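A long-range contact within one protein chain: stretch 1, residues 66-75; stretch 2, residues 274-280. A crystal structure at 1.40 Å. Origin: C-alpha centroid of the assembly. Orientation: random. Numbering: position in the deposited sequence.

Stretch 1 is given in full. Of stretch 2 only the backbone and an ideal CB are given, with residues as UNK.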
# COMPACT_ATOMS: atom_id res chain seq x y z
N SER A 66 0.39 9.86 16.25
CA SER A 66 1.70 10.34 16.75
C SER A 66 2.77 9.24 16.70
O SER A 66 3.97 9.59 16.65
CB SER A 66 1.54 10.90 18.14
OG SER A 66 1.15 9.89 19.04
N ASP A 67 2.39 7.96 16.70
CA ASP A 67 3.35 6.83 16.78
C ASP A 67 3.42 6.10 15.43
O ASP A 67 4.01 5.00 15.38
CB ASP A 67 2.94 5.90 17.92
CG ASP A 67 1.52 5.35 17.80
OD1 ASP A 67 0.75 5.86 16.97
OD2 ASP A 67 1.20 4.43 18.56
N VAL A 68 2.83 6.65 14.37
CA VAL A 68 2.96 6.02 13.03
C VAL A 68 3.55 7.06 12.09
O VAL A 68 2.87 7.98 11.63
CB VAL A 68 1.64 5.48 12.48
CG1 VAL A 68 1.89 4.81 11.12
CG2 VAL A 68 1.00 4.50 13.45
N VAL A 69 4.86 6.98 11.90
CA VAL A 69 5.67 7.97 11.18
C VAL A 69 6.71 7.19 10.39
O VAL A 69 7.08 6.07 10.77
CB VAL A 69 6.35 8.96 12.13
CG1 VAL A 69 5.35 9.85 12.82
CG2 VAL A 69 7.24 8.25 13.15
N PRO A 70 7.20 7.77 9.27
CA PRO A 70 8.25 7.14 8.49
C PRO A 70 9.63 7.34 9.15
O PRO A 70 9.89 8.37 9.73
CB PRO A 70 8.20 7.86 7.14
CG PRO A 70 7.79 9.27 7.54
CD PRO A 70 6.78 9.06 8.68
N PHE A 71 10.45 6.32 8.96
CA PHE A 71 11.89 6.43 9.31
C PHE A 71 12.57 7.46 8.43
O PHE A 71 12.28 7.58 7.22
CB PHE A 71 12.54 5.06 9.13
CG PHE A 71 11.91 3.96 9.92
CD1 PHE A 71 11.67 4.09 11.28
CD2 PHE A 71 11.61 2.74 9.33
CE1 PHE A 71 11.10 3.06 12.01
CE2 PHE A 71 11.04 1.70 10.05
CZ PHE A 71 10.78 1.86 11.38
N ASP A 72 13.54 8.17 8.99
CA ASP A 72 14.36 9.10 8.18
C ASP A 72 15.00 8.38 7.00
O ASP A 72 15.11 9.00 5.92
CB ASP A 72 15.45 9.73 9.04
CG ASP A 72 14.95 10.64 10.14
OD1 ASP A 72 13.88 11.26 9.97
OD2 ASP A 72 15.63 10.79 11.18
N LYS A 73 15.41 7.11 7.18
CA LYS A 73 16.26 6.45 6.16
C LYS A 73 15.50 6.25 4.84
O LYS A 73 16.14 6.18 3.81
CB LYS A 73 16.78 5.12 6.67
CG LYS A 73 15.74 4.05 6.90
CD LYS A 73 16.30 2.72 7.39
CE LYS A 73 15.19 1.68 7.57
NZ LYS A 73 14.48 1.43 6.30
N ASN A 74 14.15 6.16 4.89
CA ASN A 74 13.41 5.80 3.64
C ASN A 74 12.14 6.63 3.52
O ASN A 74 11.30 6.20 2.71
CB ASN A 74 13.13 4.32 3.55
CG ASN A 74 12.09 3.87 4.57
OD1 ASN A 74 12.08 4.39 5.69
ND2 ASN A 74 11.24 2.91 4.18
N ARG A 75 12.01 7.73 4.20
CA ARG A 75 10.82 8.59 4.05
C ARG A 75 10.84 9.17 2.64
O ARG A 75 11.91 9.39 2.03
CB ARG A 75 10.77 9.69 5.09
CG ARG A 75 11.86 10.74 5.00
CD ARG A 75 11.82 11.70 6.16
NE ARG A 75 12.81 12.75 5.97
CZ ARG A 75 12.63 13.89 5.34
NH1 ARG A 75 11.43 14.21 4.84
NH2 ARG A 75 13.66 14.71 5.20
N UNK A 274 9.35 -5.54 5.80
CA UNK A 274 8.43 -4.39 5.71
C UNK A 274 8.49 -3.54 6.98
O UNK A 274 8.45 -2.31 6.90
CB UNK A 274 7.00 -4.87 5.47
N UNK A 275 8.57 -4.20 8.13
CA UNK A 275 8.63 -3.47 9.42
C UNK A 275 9.95 -2.68 9.57
O UNK A 275 9.93 -1.65 10.20
CB UNK A 275 8.48 -4.45 10.58
N UNK A 276 11.02 -3.13 8.91
CA UNK A 276 12.28 -2.34 8.88
C UNK A 276 12.11 -1.13 7.98
O UNK A 276 12.92 -0.19 8.04
CB UNK A 276 13.46 -3.19 8.39
N UNK A 277 11.02 -1.11 7.18
CA UNK A 277 10.75 0.01 6.24
C UNK A 277 9.58 0.90 6.68
O UNK A 277 9.55 2.04 6.24
CB UNK A 277 10.45 -0.54 4.85
N UNK A 278 8.71 0.40 7.54
CA UNK A 278 7.64 1.26 8.11
C UNK A 278 7.16 0.55 9.37
O UNK A 278 6.77 -0.63 9.30
CB UNK A 278 6.49 1.49 7.13
N UNK A 279 7.19 1.25 10.49
CA UNK A 279 6.87 0.62 11.79
C UNK A 279 5.48 -0.02 11.74
O UNK A 279 4.51 0.64 11.28
CB UNK A 279 6.94 1.65 12.92
N UNK A 280 5.40 -1.26 12.20
CA UNK A 280 4.10 -1.88 12.49
C UNK A 280 3.36 -2.41 11.27
O UNK A 280 2.16 -2.74 11.39
CB UNK A 280 3.20 -0.87 13.20

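Position 274 lies in a helix, and its ideal CB has nothing of stretch 1 within 5.5 Å, so any residue that tolerates a helix would do. The deposited residue is F274, which makes no contact with stretch 1; its part here is played by the backbone O, which accepts from the N atoms of 277 and 278.

At 275 the CA-to-CB bond points away, so side-chain identity is again free. It is R275, with its guanidinium bonded outside this contact. What stretch 1 meets is the carbonyl: R275 O lies 3.5 Å from F71 CE2, at the ring edge and near its plane.

Position 276 also directs its CB away, and its backbone O is the useful group: K73 NZ donates to the O of 276 a weak hydrogen bond of 2.8 Å. With K73 NZ 5.2 Å from the ideal CB of 276, an acidic or neutral polar side chain would seem natural, but a long one can leave the neighbourhood. The residue is K276, whose chain carries its NZ far from K73 NZ.

At 277 the side chain points away overall, yet the ideal CB of 277 comes within 3.6 Å of N74 ND2. K73 NZ is 4.7 Å from the same ideal CB of 277, so a neutral or acidic chain such as Q or E is the easier choice; a cation would need to carry its charge away. Here it is Q277. Its CB packs 3.6 Å from N74 ND2, while OE1 and NE2 are hydrogen-bonded elsewhere in the structure. N74 ND2 donates to Q277 O at 2.8 Å with a nearly straight N-H...O angle of 168°, and a water donates to both Q277 O and N74 OD1 while accepting from F71 N.

The extended backbone of 278 (phi/psi -161/125) sends CB away, the ideal CB of 278 lying 5.4 Å from F71 CE2. A long side chain could bring its end to V68 and P70. R278 does so with chi1 to chi3 all t: R278 NH2 lies 3.9 Å from V68 CG1 and R278 NH1 4.1 Å from P70 CB. These are packing contacts; its nitrogens find hydrogen-bond partners elsewhere in the structure.

Position 279 points toward stretch 1, its ideal CB 4.1 Å from F71 CZ, 4.9 Å from V69 O and 5.1 Å from D67 O. An apolar residue (V, I, L or M) suits the ring. I279 packs its CB 4.1 Å from F71 CZ, and I279 CG2 lies 4.0 Å from both D67 O and V69 O. A water accepts from I279 N and donates to V69 O, joining the two backbones.

At 280 phi is +80°, which favours glycine, and stretch 1 offers nothing nearby. It is G280.

Stretch 2 (274-280) FRKQRIG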
# COMPACT_ATOMS: atom_id res chain seq x y z
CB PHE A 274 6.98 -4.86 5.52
CG PHE A 274 6.59 -5.32 4.15
CD1 PHE A 274 7.50 -5.44 3.10
CD2 PHE A 274 5.26 -5.62 3.90
CE1 PHE A 274 7.07 -5.83 1.83
CE2 PHE A 274 4.87 -6.06 2.64
CZ PHE A 274 5.75 -6.12 1.61
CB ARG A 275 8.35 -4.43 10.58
CG ARG A 275 6.88 -4.82 10.66
CD ARG A 275 6.69 -5.93 11.65
NE ARG A 275 5.26 -6.14 11.85
CZ ARG A 275 4.73 -6.69 12.92
NH1 ARG A 275 5.46 -7.07 13.94
NH2 ARG A 275 3.42 -6.85 13.01
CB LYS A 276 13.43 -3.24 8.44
CG LYS A 276 13.84 -4.30 9.45
CD LYS A 276 15.25 -4.80 9.30
CE LYS A 276 15.66 -5.13 7.87
NZ LYS A 276 16.76 -6.14 7.86
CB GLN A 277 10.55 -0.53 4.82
CG GLN A 277 11.82 -1.25 4.33
CD GLN A 277 11.73 -1.82 2.93
OE1 GLN A 277 10.79 -1.57 2.20
NE2 GLN A 277 12.76 -2.51 2.47
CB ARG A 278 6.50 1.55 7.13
CG ARG A 278 5.53 2.61 7.65
CD ARG A 278 4.56 2.96 6.50
NE ARG A 278 3.45 3.84 6.88
CZ ARG A 278 3.50 5.14 7.03
NH1 ARG A 278 4.63 5.81 6.86
NH2 ARG A 278 2.41 5.83 7.35
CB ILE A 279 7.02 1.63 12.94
CG1 ILE A 279 6.92 0.90 14.29
CG2 ILE A 279 6.04 2.79 12.80
CD1 ILE A 279 7.33 1.72 15.47
O HOH W 1 8.39 3.84 10.09
O HOH W 2 9.64 4.64 6.83
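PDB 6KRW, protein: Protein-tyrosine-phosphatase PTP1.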